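Local coordinates for enoyl CoA hydratase/isomerase (Crotonase) (Legionella pneumophila subsp. pneumophila, PDB 3I47), which probably acts as an enoyl-CoA hydratase or isomerase of the crotonase family, working on the double bond of acyl-CoA thioesters, at residues W69-S72 with M73-T77; L91-S94 with I95-P99; V228-T231 with A232-A236. One frame throughout, in Å; residues are numbered along the deposited sequence. Where two conformers were deposited one is given.

Contact 1. Residues W69-S72 with M73-T77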
loop_
_atom_site.group_PDB
_atom_site.type_symbol
_atom_site.label_atom_id
_atom_site.label_comp_id
_atom_site.label_asym_id
_atom_site.label_seq_id
_atom_site.Cartn_x
_atom_site.Cartn_y
_atom_site.Cartn_z
ATOM N N TRP A 69 -23.245 -4.525 5.540
ATOM C CA TRP A 69 -22.726 -5.337 4.459
ATOM C C TRP A 69 -22.600 -6.807 4.882
ATOM O O TRP A 69 -22.916 -7.699 4.098
ATOM C CB TRP A 69 -21.377 -4.778 3.963
ATOM C CG TRP A 69 -20.690 -5.714 3.014
ATOM C CD1 TRP A 69 -20.869 -5.795 1.667
ATOM C CD2 TRP A 69 -19.760 -6.738 3.362
ATOM N NE1 TRP A 69 -20.106 -6.806 1.146
ATOM C CE2 TRP A 69 -19.414 -7.411 2.163
ATOM C CE3 TRP A 69 -19.190 -7.162 4.568
ATOM C CZ2 TRP A 69 -18.509 -8.469 2.131
ATOM C CZ3 TRP A 69 -18.308 -8.225 4.539
ATOM C CH2 TRP A 69 -17.974 -8.869 3.325
ATOM N N MET A 70 -22.137 -7.058 6.106
ATOM C CA MET A 70 -21.977 -8.440 6.555
ATOM C C MET A 70 -23.309 -9.195 6.550
ATOM O O MET A 70 -23.374 -10.354 6.128
ATOM C CB MET A 70 -21.327 -8.524 7.938
ATOM C CG MET A 70 -20.998 -9.961 8.335
ATOM S SD MET A 70 -19.947 -10.078 9.809
ATOM C CE MET A 70 -19.199 -8.435 9.854
ATOM N N GLN A 71 -24.367 -8.531 7.005
ATOM C CA GLN A 71 -25.682 -9.159 6.985
ATOM C C GLN A 71 -26.137 -9.450 5.544
ATOM O O GLN A 71 -26.697 -10.522 5.261
ATOM C CB GLN A 71 -26.710 -8.304 7.726
ATOM C CG GLN A 71 -28.131 -8.915 7.705
ATOM C CD GLN A 71 -28.222 -10.277 8.404
ATOM O OE1 GLN A 71 -28.373 -10.348 9.635
ATOM N NE2 GLN A 71 -28.156 -11.366 7.622
ATOM N N SER A 72 -25.876 -8.514 4.637
ATOM C CA SER A 72 -26.211 -8.712 3.226
ATOM C C SER A 72 -25.417 -9.887 2.656
ATOM O O SER A 72 -25.976 -10.772 1.996
ATOM C CB SER A 72 -25.906 -7.453 2.419
ATOM O OG SER A 72 -26.727 -6.387 2.852
ATOM N N MET A 73 -24.110 -9.897 2.923
ATOM C CA MET A 73 -23.223 -10.932 2.397
ATOM C C MET A 73 -23.563 -12.337 2.915
ATOM O O MET A 73 -23.433 -13.312 2.177
ATOM C CB MET A 73 -21.761 -10.558 2.696
ATOM C CG MET A 73 -20.726 -11.628 2.348
ATOM S SD MET A 73 -20.504 -12.956 3.603
ATOM C CE MET A 73 -19.422 -12.101 4.750
ATOM N N ALA A 74 -24.027 -12.427 4.162
ATOM C CA ALA A 74 -24.415 -13.720 4.742
ATOM C C ALA A 74 -25.494 -14.403 3.907
ATOM O O ALA A 74 -25.601 -15.634 3.892
ATOM C CB ALA A 74 -24.887 -13.537 6.171
ATOM N N ASN A 75 -26.290 -13.596 3.201
ATOM C CA ASN A 75 -27.380 -14.112 2.372
ATOM C C ASN A 75 -27.044 -14.254 0.883
ATOM O O ASN A 75 -27.885 -14.696 0.084
ATOM C CB ASN A 75 -28.643 -13.252 2.563
ATOM C CG ASN A 75 -29.210 -13.342 3.987
ATOM O OD1 ASN A 75 -29.701 -12.347 4.543
ATOM N ND2 ASN A 75 -29.145 -14.530 4.578
ATOM N N PHE A 76 -25.827 -13.874 0.495
ATOM C CA PHE A 76 -25.398 -14.034 -0.894
ATOM C C PHE A 76 -25.253 -15.493 -1.312
ATOM O O PHE A 76 -24.850 -16.348 -0.517
ATOM C CB PHE A 76 -24.039 -13.363 -1.141
ATOM C CG PHE A 76 -24.065 -11.854 -1.180
ATOM C CD1 PHE A 76 -25.261 -11.130 -1.285
ATOM C CD2 PHE A 76 -22.856 -11.158 -1.179
ATOM C CE1 PHE A 76 -25.229 -9.719 -1.328
ATOM C CE2 PHE A 76 -22.820 -9.763 -1.228
ATOM C CZ PHE A 76 -24.012 -9.044 -1.321
ATOM N N THR A 77 -25.551 -15.763 -2.580
ATOM C CA THR A 77 -25.178 -17.025 -3.216
ATOM C C THR A 77 -23.660 -17.056 -3.456
ATOM O O THR A 77 -22.960 -16.030 -3.321
ATOM C CB THR A 77 -25.861 -17.195 -4.584
ATOM O OG1 THR A 77 -25.382 -16.181 -5.480
ATOM C CG2 THR A 77 -27.391 -17.106 -4.464
HETATM O O HOH W 1 -28.704 -14.359 7.488
#
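One face of the Trp69 indole is covered by Met73, whose CB sits over the six-membered ring, 4.0 Å from its centroid, in a CH-pi contact. With CG anti to the backbone N (chi1 173°) and two further bends, the methionine chain wraps over the benzo rim, so that CE reaches Trp69 CH2 at 3.8 Å. Met73 SD stands obliquely to the same ring, 5.4 Å from the centroid, a Met-aromatic contact. The indole N-H is engaged elsewhere: NE1 hydrogen-bonds to Asp84 OD1. The Phe76 ring turns one face to the backbone, where Ser72 O lies 3.4 Å from CD1 and Met73 CA is offset toward the rim. The segments span the C-terminal part of helix 67-74 and the loop into helix 78-97, and the hydrogen bonding changes along them. Met73 N bonds to Trp69 O at 2.8 Å and Ala74 N to Met70 O at 2.9 Å, whereas Asn75 N reaches only three residues back, to Ser72 O, from above that carbonyl plane. The amides of Gln71 and Asn75, their planes 21° apart, are bridged by a water that accepts from Gln71 NE2 and Asn75 ND2. Thr77 then N-caps the following helix.

Contact 2. Residues L91-S94 with I95-P99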
loop_
_atom_site.group_PDB
_atom_site.type_symbol
_atom_site.label_atom_id
_atom_site.label_comp_id
_atom_site.label_asym_id
_atom_site.label_seq_id
_atom_site.Cartn_x
_atom_site.Cartn_y
_atom_site.Cartn_z
ATOM N N LEU A 91 -9.173 -4.240 -6.203
ATOM C CA LEU A 91 -8.510 -3.127 -5.508
ATOM C C LEU A 91 -7.082 -3.502 -5.114
ATOM O O LEU A 91 -6.138 -2.757 -5.401
ATOM C CB LEU A 91 -9.303 -2.667 -4.274
ATOM C CG LEU A 91 -8.619 -1.592 -3.407
ATOM C CD1 LEU A 91 -8.349 -0.281 -4.203
ATOM C CD2 LEU A 91 -9.443 -1.315 -2.152
ATOM N N MET A 92 -6.926 -4.650 -4.469
ATOM C CA MET A 92 -5.594 -5.044 -4.008
ATOM C C MET A 92 -4.662 -5.282 -5.194
ATOM O O MET A 92 -3.481 -4.905 -5.145
ATOM C CB MET A 92 -5.684 -6.273 -3.112
ATOM C CG MET A 92 -6.526 -6.026 -1.866
ATOM S SD MET A 92 -5.594 -5.471 -0.445
ATOM C CE MET A 92 -4.682 -6.959 -0.104
ATOM N N TYR A 93 -5.183 -5.890 -6.260
ATOM C CA TYR A 93 -4.377 -6.124 -7.449
ATOM C C TYR A 93 -3.926 -4.798 -8.040
ATOM O O TYR A 93 -2.740 -4.619 -8.334
ATOM C CB TYR A 93 -5.146 -6.956 -8.473
ATOM C CG TYR A 93 -4.324 -7.323 -9.673
ATOM C CD1 TYR A 93 -3.241 -8.197 -9.553
ATOM C CD2 TYR A 93 -4.622 -6.802 -10.921
ATOM C CE1 TYR A 93 -2.477 -8.548 -10.665
ATOM C CE2 TYR A 93 -3.859 -7.147 -12.045
ATOM C CZ TYR A 93 -2.798 -8.023 -11.899
ATOM O OH TYR A 93 -2.037 -8.366 -13.005
ATOM N N SER A 94 -4.864 -3.864 -8.169
ATOM C CA SER A 94 -4.553 -2.552 -8.713
ATOM C C SER A 94 -3.490 -1.810 -7.892
ATOM O O SER A 94 -2.585 -1.182 -8.469
ATOM C CB SER A 94 -5.831 -1.736 -8.853
ATOM O OG SER A 94 -6.606 -2.292 -9.907
ATOM N N ILE A 95 -3.579 -1.895 -6.561
ATOM C CA ILE A 95 -2.544 -1.297 -5.700
ATOM C C ILE A 95 -1.185 -1.931 -6.032
ATOM O O ILE A 95 -0.190 -1.227 -6.268
ATOM C CB ILE A 95 -2.854 -1.475 -4.180
ATOM C CG1 ILE A 95 -4.081 -0.647 -3.774
ATOM C CG2 ILE A 95 -1.633 -1.043 -3.335
ATOM C CD1 ILE A 95 -4.679 -1.089 -2.434
ATOM N N SER A 96 -1.157 -3.261 -6.069
ATOM C CA SER A 96 0.115 -3.994 -6.256
ATOM C C SER A 96 0.750 -3.739 -7.625
ATOM O O SER A 96 1.983 -3.810 -7.779
ATOM C CB SER A 96 -0.090 -5.493 -6.038
ATOM O OG SER A 96 -0.771 -6.098 -7.119
ATOM N N GLN A 97 -0.098 -3.454 -8.609
ATOM C CA GLN A 97 0.330 -3.191 -9.990
ATOM C C GLN A 97 0.713 -1.733 -10.275
ATOM O O GLN A 97 1.200 -1.430 -11.373
ATOM C CB GLN A 97 -0.767 -3.616 -10.969
ATOM C CG GLN A 97 -0.908 -5.129 -11.101
ATOM C CD GLN A 97 0.251 -5.749 -11.868
ATOM O OE1 GLN A 97 0.510 -5.391 -13.023
ATOM N NE2 GLN A 97 0.953 -6.678 -11.234
ATOM N N SER A 98 0.504 -0.834 -9.314
ATOM C CA SER A 98 0.875 0.573 -9.487
ATOM C C SER A 98 2.354 0.695 -9.838
ATOM O O SER A 98 3.187 0.187 -9.092
ATOM C CB SER A 98 0.652 1.347 -8.190
ATOM O OG SER A 98 1.148 2.684 -8.316
ATOM N N PRO A 99 2.684 1.389 -10.940
ATOM C CA PRO A 99 4.111 1.641 -11.214
ATOM C C PRO A 99 4.682 2.686 -10.259
ATOM O O PRO A 99 5.902 2.744 -10.068
ATOM C CB PRO A 99 4.130 2.196 -12.645
ATOM C CG PRO A 99 2.743 2.100 -13.155
ATOM C CD PRO A 99 1.798 1.879 -12.008
#
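Leu91 O and Met92 O accept from Ile95 N and Ser96 N, two regular alpha-helical bonds of 2.9 Å and 3.0 Å, near the C-terminal end of helix 78-97. At the next step Gln97 N bonds to Tyr93 O at 2.9 Å and has a weak second acceptor in Ser94 O; Ser98 N turns back three residues to Ile95 O, and the chain continues to Pro99. On the outer side Gln97 lies across Tyr93: its CG is over one ring face, 3.7 Å from the centroid, a CH-pi contact. The bend of the Gln97 chain at chi2 (-72°) carries the amide to the CZ-OH end of the tyrosine, with CD 3.7 Å from Tyr93 OH and the amide plane 11° from that of the ring. On the inner side Ile95 CD1 meets Leu91 CG at 4.1 Å. This apolar pair faces the interior: Leu91 and Ile95 touch helix 30-45, and Ile95, with Met92, also touches helix 113-120. Ser96 turns its hydroxyl back between its own N and carbonyl carbon (chi1 74°), and OG donates to Tyr93 O at 2.7 Å. Tyr93 O is thus gripped by two donors, a backbone N-H and a hydroxyl, which ties the serine to the preceding turn and fixes its rotation.

Contact 3. Residues V228-T231 with A232-A236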
loop_
_atom_site.group_PDB
_atom_site.type_symbol
_atom_site.label_atom_id
_atom_site.label_comp_id
_atom_site.label_asym_id
_atom_site.label_seq_id
_atom_site.Cartn_x
_atom_site.Cartn_y
_atom_site.Cartn_z
ATOM N N VAL A 228 23.661 -10.980 -14.271
ATOM C CA VAL A 228 24.717 -9.975 -14.090
ATOM C C VAL A 228 24.790 -9.049 -15.320
ATOM O O VAL A 228 24.760 -7.820 -15.181
ATOM C CB VAL A 228 26.092 -10.625 -13.811
ATOM C CG1 VAL A 228 27.190 -9.556 -13.709
ATOM C CG2 VAL A 228 26.037 -11.446 -12.528
ATOM N N ARG A 229 24.837 -9.647 -16.512
ATOM C CA ARG A 229 24.891 -8.880 -17.760
ATOM C C ARG A 229 23.652 -8.006 -17.927
ATOM O O ARG A 229 23.752 -6.846 -18.334
ATOM C CB ARG A 229 25.044 -9.811 -18.970
ATOM C CG ARG A 229 26.380 -10.533 -19.044
ATOM C CD ARG A 229 26.567 -11.238 -20.391
ATOM N NE ARG A 229 25.495 -12.185 -20.696
ATOM C CZ ARG A 229 25.540 -13.488 -20.422
ATOM N NH1 ARG A 229 26.601 -14.008 -19.826
ATOM N NH2 ARG A 229 24.520 -14.270 -20.744
ATOM N N TYR A 230 22.482 -8.564 -17.607
ATOM C CA TYR A 230 21.232 -7.796 -17.685
ATOM C C TYR A 230 21.311 -6.558 -16.785
ATOM O O TYR A 230 20.978 -5.448 -17.219
ATOM C CB TYR A 230 19.997 -8.656 -17.339
ATOM C CG TYR A 230 18.737 -7.839 -17.073
ATOM C CD1 TYR A 230 18.476 -7.312 -15.804
ATOM C CD2 TYR A 230 17.822 -7.579 -18.089
ATOM C CE1 TYR A 230 17.338 -6.542 -15.553
ATOM C CE2 TYR A 230 16.668 -6.815 -17.849
ATOM C CZ TYR A 230 16.439 -6.302 -16.578
ATOM O OH TYR A 230 15.314 -5.544 -16.317
ATOM N N THR A 231 21.749 -6.746 -15.534
ATOM C CA THR A 231 21.800 -5.628 -14.597
ATOM C C THR A 231 22.797 -4.566 -15.053
ATOM O O THR A 231 22.515 -3.375 -14.949
ATOM C CB THR A 231 22.093 -6.051 -13.141
ATOM O OG1 THR A 231 23.366 -6.714 -13.060
ATOM C CG2 THR A 231 20.981 -6.968 -12.633
ATOM N N ALA A 232 23.937 -5.001 -15.587
ATOM C CA ALA A 232 24.951 -4.066 -16.068
ATOM C C ALA A 232 24.450 -3.249 -17.253
ATOM O O ALA A 232 24.723 -2.051 -17.338
ATOM C CB ALA A 232 26.252 -4.807 -16.416
ATOM N N SER A 233 23.704 -3.890 -18.152
ATOM C CA SER A 233 23.127 -3.170 -19.293
ATOM C C SER A 233 22.048 -2.187 -18.842
ATOM O O SER A 233 21.882 -1.114 -19.436
ATOM C CB SER A 233 22.576 -4.139 -20.343
ATOM O OG SER A 233 21.368 -4.735 -19.914
ATOM N N LEU A 234 21.325 -2.536 -17.779
ATOM C CA LEU A 234 20.270 -1.657 -17.283
ATOM C C LEU A 234 20.835 -0.341 -16.747
ATOM O O LEU A 234 20.329 0.731 -17.070
ATOM C CB LEU A 234 19.441 -2.369 -16.211
ATOM C CG LEU A 234 18.001 -1.910 -16.005
ATOM C CD1 LEU A 234 17.134 -2.235 -17.225
ATOM C CD2 LEU A 234 17.426 -2.569 -14.768
ATOM N N ILE A 235 21.892 -0.413 -15.932
ATOM C CA ILE A 235 22.513 0.817 -15.435
ATOM C C ILE A 235 23.249 1.574 -16.547
ATOM O O ILE A 235 23.255 2.809 -16.556
ATOM C CB ILE A 235 23.423 0.574 -14.181
ATOM C CG1 ILE A 235 24.090 1.884 -13.695
ATOM C CG2 ILE A 235 24.467 -0.535 -14.438
ATOM C CD1 ILE A 235 23.105 2.984 -13.224
ATOM N N ALA A 236 23.856 0.845 -17.478
ATOM C CA ALA A 236 24.519 1.503 -18.619
ATOM C C ALA A 236 23.530 2.376 -19.394
ATOM O O ALA A 236 23.836 3.529 -19.751
ATOM C CB ALA A 236 25.169 0.470 -19.528
#
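Helix 225-240, one of the C-terminal helices of this crotonase-family chain, carries this contact at the protein surface. Tyr230 and Leu234 are one turn apart, and their side chains run alongside each other in the same direction. Both leucine methyls gather round the phenol end of the tyrosine: CD2 is 4.1 Å from Tyr230 CE1, and CD1 is 3.9 Å from Tyr230 OH. CD2 comes obliquely to the ring, and its contact with CE1 is apolar. Tyr230 holds CG anti to its main-chain nitrogen (chi1 166°), directing the ring along the helix toward the next turn, where Leu234 lies. The same ring stacks with that of Tyr217 in helix 205-218, which joins this surface to the neighbouring helix. Beneath the side chains the backbone is regular: Ala232 N bonds to Val228 O, Ser233 N to Arg229 O and Leu234 N to Tyr230 O, each at 3.0 Å, and Ile235 N bonds to Thr231 O at 3.2 Å. The Ile235 branch CG2 lies 3.5 Å from the same Thr231 O, so carbon as well as the amide N-H approaches this carbonyl. A chi1 of 60° tucks the Thr231 hydroxyl in against the main chain, and OG1 donates to Val228 O at 2.8 Å, with a weak, secondary component to Leu227 O. Val228 O therefore serves two donors, the N-H of Ala232 and the hydroxyl of Thr231. That shared acceptor folds the threonine's polar group back on the helix, its bond holding the rotation of the side chain, while the tyrosine-leucine pair adds an apolar patch.

The three contacts follow one another along the chain. Contacts 1 and 2 run off the C-terminal ends of helices 67-74 and 78-97, whereas contact 3 lies wholly within helix 225-240. Contacts 1 and 2 are thus on consecutive helices, their centres about 26 Å apart and their nearest atoms about 12 Å apart. Contact 2 is closest to the middle of the chain, its centre about 8 Å away, and belongs to the helix that packs against helices 30-45, 113-120 and 147-154. Contacts 1 and 3 lie on peripheral helices on opposite sides of the chain's centre, their own centres about 52 Å apart; those of contacts 2 and 3 are about 27 Å apart. None touches another.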